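DNA translocase coupling protein (Clostridium perfringens, PDB 6O1W) serves as the coupling protein in conjugation of plasmid pCW3, an FtsK/SpoIIIE-family ATPase and translocase that probably binds DNA and ATP. Local coordinates at the beta-D-glucopyranose site. Numbering follows the deposited sequence.

Contact 1: the beta-D-glucopyranose site. Residues 121-123, 329, 336. With BGC (beta-D-glucopyranose), chain B.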
ATOM      1  N   ASN A 121       0.904  12.132  -8.587  1.00 39.51           N
ATOM      2  CA  ASN A 121       1.043  11.509  -7.279  1.00 37.84           C
ATOM      3  C   ASN A 121      -0.213  10.764  -6.867  1.00 39.72           C
ATOM      4  O   ASN A 121      -1.305  11.028  -7.386  1.00 39.95           O
ATOM      5  CB  ASN A 121       1.391  12.558  -6.227  1.00 37.01           C
ATOM      6  CG  ASN A 121       2.760  13.158  -6.413  1.00 58.62           C
ATOM      7  OD1 ASN A 121       3.726  12.498  -6.814  1.00 51.66           O
ATOM      8  ND2 ASN A 121       2.873  14.430  -6.119  1.00 57.50           N
ATOM      9  N   ILE A 122      -0.058   9.814  -5.954  1.00 32.93           N
ATOM     10  CA  ILE A 122      -1.199   9.070  -5.469  1.00 32.90           C
ATOM     11  C   ILE A 122      -1.759   9.831  -4.273  1.00 35.53           C
ATOM     12  O   ILE A 122      -1.037  10.027  -3.299  1.00 33.64           O
ATOM     13  CB  ILE A 122      -0.798   7.608  -5.103  1.00 36.14           C
ATOM     14  CG1 ILE A 122      -0.272   6.833  -6.336  1.00 36.52           C
ATOM     15  CG2 ILE A 122      -1.943   6.873  -4.381  1.00 35.96           C
ATOM     16  CD1 ILE A 122      -1.256   6.248  -7.283  1.00 43.38           C
ATOM     17  N   LYS A 123      -3.036  10.257  -4.357  1.00 33.33           N
ATOM     18  CA  LYS A 123      -3.737  10.976  -3.272  1.00 33.32           C
ATOM     19  C   LYS A 123      -4.885  10.135  -2.767  1.00 35.71           C
ATOM     20  O   LYS A 123      -5.528   9.429  -3.552  1.00 34.85           O
ATOM     21  CB  LYS A 123      -4.255  12.355  -3.725  1.00 35.51           C
ATOM     22  CG  LYS A 123      -3.144  13.315  -4.167  1.00 44.90           C
ATOM     23  CD  LYS A 123      -3.641  14.709  -4.449  1.00 52.87           C
ATOM     24  CE  LYS A 123      -2.576  15.510  -5.152  1.00 73.26           C
ATOM     25  NZ  LYS A 123      -3.088  16.829  -5.613  1.00 89.90           N
ATOM     26  N   PHE A 329      -0.953   0.023  -5.522  1.00 27.15           N
ATOM     27  CA  PHE A 329      -2.056   0.766  -4.921  1.00 26.13           C
ATOM     28  C   PHE A 329      -3.335   0.237  -5.562  1.00 32.58           C
ATOM     29  O   PHE A 329      -3.467   0.249  -6.784  1.00 31.86           O
ATOM     30  CB  PHE A 329      -1.934   2.274  -5.216  1.00 26.11           C
ATOM     31  CG  PHE A 329      -3.050   3.123  -4.638  1.00 27.63           C
ATOM     32  CD1 PHE A 329      -2.992   3.583  -3.329  1.00 29.87           C
ATOM     33  CD2 PHE A 329      -4.143   3.500  -5.424  1.00 30.37           C
ATOM     34  CE1 PHE A 329      -4.006   4.391  -2.811  1.00 31.23           C
ATOM     35  CE2 PHE A 329      -5.140   4.337  -4.911  1.00 32.88           C
ATOM     36  CZ  PHE A 329      -5.079   4.759  -3.602  1.00 29.92           C
ATOM     37  N   VAL A 336      -2.587   0.003  -9.466  1.00 34.43           N
ATOM     38  CA  VAL A 336      -1.511   0.745 -10.140  1.00 33.89           C
ATOM     39  C   VAL A 336      -0.191   0.625  -9.384  1.00 35.11           C
ATOM     40  O   VAL A 336      -0.189   0.475  -8.162  1.00 35.04           O
ATOM     41  CB  VAL A 336      -1.871   2.237 -10.468  1.00 37.36           C
ATOM     42  CG1 VAL A 336      -3.204   2.351 -11.214  1.00 36.39           C
ATOM     43  CG2 VAL A 336      -1.871   3.107  -9.220  1.00 37.16           C
TER
HETATM   44  C2  BGC B 501      -5.292   6.978  -8.726  1.00 78.46           C
HETATM   45  C3  BGC B 501      -4.317   8.047  -9.202  1.00 79.89           C
HETATM   46  C4  BGC B 501      -4.882   9.430  -8.902  1.00 82.80           C
HETATM   47  C5  BGC B 501      -4.901   9.628  -7.391  1.00 78.12           C
HETATM   48  C6  BGC B 501      -5.866  10.700  -6.914  1.00 79.17           C
HETATM   49  C1  BGC B 501      -5.961   7.372  -7.403  1.00 78.19           C
HETATM   50  O1  BGC B 501      -7.281   7.721  -7.641  1.00 78.79           O
HETATM   51  O2  BGC B 501      -4.638   5.722  -8.583  1.00 75.14           O
HETATM   52  O3  BGC B 501      -4.064   7.903 -10.596  1.00 81.24           O
HETATM   53  O4  BGC B 501      -4.096  10.454  -9.510  1.00 85.02           O
HETATM   54  O5  BGC B 501      -5.220   8.397  -6.708  1.00 79.01           O
HETATM   55  O6  BGC B 501      -7.235  10.305  -6.946  1.00 75.56           O
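Beta-D-glucopyranose rests in a shallow surface site on strands of this FtsK/SpoIIIE-family translocase: strand 121-125, together with the Phe329 and Val336 strands (326-331 and 334-340). The sugar is poorly ordered, and the hold is one of van der Waals packing: the backbone carbonyls of Asn121 and Lys123 face O4 and O5, Lys123 O lying 3.3 Å from O5, but neither is assigned a hydrogen bond. Ile122 links the sugar to an aromatic ring. Its branched CB sends two arms different ways. CG2, anti to the backbone N, lies 3.5 Å above the ring plane of Phe329, over its centre. The other arm runs through CG1, anti to the carbonyl carbon (chi1 -62°), and turns at chi2 -81° so that CD1 meets the sugar, 3.7 Å from the 2-hydroxyl O2 and 4.0 Å from C3. A branched aliphatic residue suits this place because it can brace an aromatic ring and touch the sugar at once. Phe329 meets the sugar through CE2, 4.0 Å from the anomeric carbon C1, the sugar standing off beyond that atom on the side of the ring that carries Ile122. Val336 CG2 approaches 3.9 Å from O2. Lys123, the largest contributor of hidden surface, packs CB 3.9 Å from C6, while its extended chain carries the ammonium away. About half of the glucose surface is hidden, and the molecule may well come from the crystallisation or cryoprotection solution.

Contact 2: the beta-D-glucopyranose site. Residues 35, 37, 42-44, 86, 316, 318-319. With BGC (beta-D-glucopyranose), chain C.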
ATOM      1  N   ILE A  35       1.613  -8.883 -23.882  1.00 39.68           N
ATOM      2  CA  ILE A  35       0.502  -8.649 -22.939  1.00 38.64           C
ATOM      3  C   ILE A  35       0.907  -7.535 -21.972  1.00 41.19           C
ATOM      4  O   ILE A  35       1.774  -7.729 -21.136  1.00 39.54           O
ATOM      5  CB  ILE A  35       0.064  -9.956 -22.180  1.00 41.41           C
ATOM      6  CG1 ILE A  35      -0.373 -11.062 -23.178  1.00 42.08           C
ATOM      7  CG2 ILE A  35      -1.069  -9.661 -21.157  1.00 40.25           C
ATOM      8  CD1 ILE A  35      -0.613 -12.471 -22.566  1.00 46.50           C
ATOM      9  N   ASP A  37       0.074  -4.792 -18.903  1.00 38.26           N
ATOM     10  CA  ASP A  37      -0.829  -4.592 -17.736  1.00 37.35           C
ATOM     11  C   ASP A  37      -0.986  -3.079 -17.670  1.00 40.31           C
ATOM     12  O   ASP A  37      -0.010  -2.381 -17.437  1.00 39.95           O
ATOM     13  CB  ASP A  37      -0.271  -5.169 -16.417  1.00 38.35           C
ATOM     14  CG  ASP A  37      -1.225  -5.064 -15.225  1.00 45.00           C
ATOM     15  OD1 ASP A  37      -1.821  -3.976 -15.025  1.00 41.70           O
ATOM     16  OD2 ASP A  37      -1.367  -6.069 -14.482  1.00 51.06           O
ATOM     17  N   ILE A  42       3.515  -3.097 -16.568  1.00 35.88           N
ATOM     18  CA  ILE A  42       4.455  -4.215 -16.675  1.00 35.53           C
ATOM     19  C   ILE A  42       3.910  -5.062 -17.827  1.00 39.46           C
ATOM     20  O   ILE A  42       2.717  -5.392 -17.819  1.00 38.39           O
ATOM     21  CB  ILE A  42       4.566  -5.052 -15.366  1.00 37.38           C
ATOM     22  CG1 ILE A  42       5.073  -4.200 -14.188  1.00 37.32           C
ATOM     23  CG2 ILE A  42       5.471  -6.292 -15.579  1.00 37.76           C
ATOM     24  CD1 ILE A  42       4.755  -4.842 -12.757  1.00 34.58           C
ATOM     25  N   ASP A  43       4.790  -5.400 -18.791  1.00 34.06           N
ATOM     26  CA  ASP A  43       4.508  -6.180 -19.994  1.00 34.71           C
ATOM     27  C   ASP A  43       5.050  -7.596 -19.904  1.00 38.35           C
ATOM     28  O   ASP A  43       6.062  -7.826 -19.267  1.00 39.66           O
ATOM     29  CB  ASP A  43       5.134  -5.494 -21.237  1.00 36.95           C
ATOM     30  CG  ASP A  43       4.755  -4.026 -21.417  1.00 53.20           C
ATOM     31  OD1 ASP A  43       3.560  -3.740 -21.617  1.00 56.34           O
ATOM     32  OD2 ASP A  43       5.656  -3.169 -21.358  1.00 59.20           O
ATOM     33  N   GLU A  44       4.400  -8.528 -20.583  1.00 34.65           N
ATOM     34  CA  GLU A  44       4.817  -9.916 -20.707  1.00 34.81           C
ATOM     35  C   GLU A  44       5.047 -10.130 -22.208  1.00 39.19           C
ATOM     36  O   GLU A  44       4.099 -10.052 -23.007  1.00 38.40           O
ATOM     37  CB  GLU A  44       3.746 -10.867 -20.145  1.00 36.03           C
ATOM     38  CG  GLU A  44       4.181 -12.321 -20.103  1.00 43.49           C
ATOM     39  CD  GLU A  44       3.027 -13.306 -20.016  1.00 63.35           C
ATOM     40  OE1 GLU A  44       2.317 -13.486 -21.034  1.00 57.14           O
ATOM     41  OE2 GLU A  44       2.834 -13.903 -18.933  1.00 50.05           O
ATOM     42  N   LYS A  86       9.542 -10.260 -18.558  1.00 28.25           N
ATOM     43  CA  LYS A  86       8.722  -9.343 -17.795  1.00 28.38           C
ATOM     44  C   LYS A  86       9.479  -8.030 -17.866  1.00 31.55           C
ATOM     45  O   LYS A  86      10.674  -7.987 -17.567  1.00 30.45           O
ATOM     46  CB  LYS A  86       8.519  -9.838 -16.339  1.00 31.40           C
ATOM     47  CG  LYS A  86       7.730 -11.169 -16.191  1.00 37.06           C
ATOM     48  CD  LYS A  86       6.368 -11.260 -16.953  1.00 38.04           C
ATOM     49  CE  LYS A  86       5.364 -10.159 -16.656  1.00 41.62           C
ATOM     50  NZ  LYS A  86       5.060 -10.053 -15.216  1.00 43.83           N
ATOM     51  N   LYS A 316      -1.016  -9.687  -8.806  1.00 32.70           N
ATOM     52  CA  LYS A 316      -0.054  -8.697  -9.321  1.00 32.39           C
ATOM     53  C   LYS A 316       1.126  -8.347  -8.406  1.00 35.78           C
ATOM     54  O   LYS A 316       2.122  -7.838  -8.923  1.00 34.07           O
ATOM     55  CB  LYS A 316      -0.753  -7.409  -9.764  1.00 34.19           C
ATOM     56  CG  LYS A 316      -1.819  -7.624 -10.832  1.00 37.18           C
ATOM     57  CD  LYS A 316      -2.566  -6.299 -11.092  1.00 41.05           C
ATOM     58  CE  LYS A 316      -3.869  -6.484 -11.818  1.00 44.82           C
ATOM     59  NZ  LYS A 316      -3.656  -7.054 -13.169  1.00 42.91           N
ATOM     60  N   LYS A 318       3.224 -10.300  -7.232  1.00 33.98           N
ATOM     61  CA  LYS A 318       4.334 -11.175  -7.640  1.00 34.27           C
ATOM     62  C   LYS A 318       5.131 -10.605  -8.841  1.00 39.51           C
ATOM     63  O   LYS A 318       6.223 -11.083  -9.125  1.00 40.09           O
ATOM     64  CB  LYS A 318       3.811 -12.619  -7.916  1.00 36.08           C
ATOM     65  CG  LYS A 318       3.283 -12.841  -9.342  1.00 47.49           C
ATOM     66  CD  LYS A 318       2.220 -13.939  -9.478  1.00 57.82           C
ATOM     67  CE  LYS A 318       1.685 -14.069 -10.905  1.00 60.75           C
ATOM     68  NZ  LYS A 318       1.035 -12.819 -11.434  1.00 51.80           N
ATOM     69  N   ASP A 319       4.565  -9.615  -9.558  1.00 36.38           N
ATOM     70  CA  ASP A 319       5.139  -9.027 -10.780  1.00 35.42           C
ATOM     71  C   ASP A 319       6.013  -7.815 -10.518  1.00 37.02           C
ATOM     72  O   ASP A 319       6.687  -7.353 -11.443  1.00 35.61           O
ATOM     73  CB  ASP A 319       4.014  -8.546 -11.722  1.00 37.04           C
ATOM     74  CG  ASP A 319       2.884  -9.510 -11.984  1.00 50.85           C
ATOM     75  OD1 ASP A 319       3.140 -10.722 -12.014  1.00 52.97           O
ATOM     76  OD2 ASP A 319       1.740  -9.040 -12.194  1.00 55.86           O
TER
HETATM   77  C2  BGC C 502       1.144 -11.649 -15.046  1.00 53.63           C
HETATM   78  C3  BGC C 502      -0.124 -10.803 -14.960  1.00 52.14           C
HETATM   79  C4  BGC C 502       0.016  -9.527 -15.784  1.00 52.83           C
HETATM   80  C5  BGC C 502       0.469  -9.859 -17.205  1.00 51.38           C
HETATM   81  C6  BGC C 502       0.777  -8.636 -18.039  1.00 49.05           C
HETATM   82  C1  BGC C 502       1.545 -11.878 -16.499  1.00 54.67           C
HETATM   83  O1  BGC C 502       2.765 -12.535 -16.520  1.00 55.92           O
HETATM   84  O2  BGC C 502       0.961 -12.917 -14.426  1.00 57.08           O
HETATM   85  O3  BGC C 502      -0.378 -10.460 -13.599  1.00 49.75           O
HETATM   86  O4  BGC C 502      -1.207  -8.793 -15.809  1.00 53.49           O
HETATM   87  O5  BGC C 502       1.681 -10.624 -17.159  1.00 52.79           O
HETATM   88  O6  BGC C 502       1.930  -7.953 -17.556  1.00 47.04           O
HETATM   89  O   HOH W   1       2.943  -8.296 -14.870  1.00 39.16           O
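A cleft between strands 30-36 and 43-48, with the loop joining them, and the 3-10 helix 316-319 encloses this beta-D-glucopyranose, hiding 236 of its 306 Å². One wall is built by Ile35, Asp37, Ile42 and Glu44. Ile35 CG2 packs 3.8 Å from C6, an apolar methyl against the sugar's exocyclic carbon, while the backbone carbonyl O of Ile42 accepts a hydrogen bond from O6 at 2.7 Å, the donor lying 51° out of the carbonyl plane. Glu44 is extended from a CG anti to the backbone N (chi1 -174°), and its OE2 accepts a hydrogen bond from the anomeric hydroxyl O1 at 2.8 Å, met from above the carboxylate plane.

The facing wall is the 3-10 helix. Asp319 uses both oxygens through their syn lone pairs: OD2 accepts a hydrogen bond from the 3-hydroxyl O3 at 2.9 Å, and OD1 one from Lys318 NZ at 3.0 Å, which should fix the carboxylate's rotation. The same ammonium, brought round by a bend at chi4, donates to O2 at 3.0 Å. At the O4 end the walls meet: Asp37 OD2 accepts a hydrogen bond from O4 at 3.0 Å and is also held by a hydrogen-bonded salt bridge from Lys316 NZ (2.8 Å), both from above the carboxylate plane. The Lys316 charge would tend to keep Asp37 ionised.

Lys86 of strand 82-89, its chain bent repeatedly, forms the floor beneath one ring face, and a water links its NZ to O6. Of the residues described, none forms a lid over the opposite face, which may be the more open side. Acids and lysines suit a ligand whose rim is rich in hydroxyls. Glucose may derive from crystallisation or cryoprotection; here it bridges the two walls, and the structure alone shows no physiological role for the site.

About 18 Å separates the C-alpha centres of contact 1 and contact 2, and they have no residue in common. They are nevertheless close in the chain: contact 2 ties the N-terminal strands to the 3-10 helix 316-319, which is followed shortly by strand 326-331 of contact 1. The sugar of contact 1 is the poorly ordered one, consistent with its lack of bonds, whereas that of contact 2 is held by several. Neither includes the P-loop residues predicted to bind ATP. Both sugars occupy one monomer, and neither by itself reports on oligomer assembly or DNA transport.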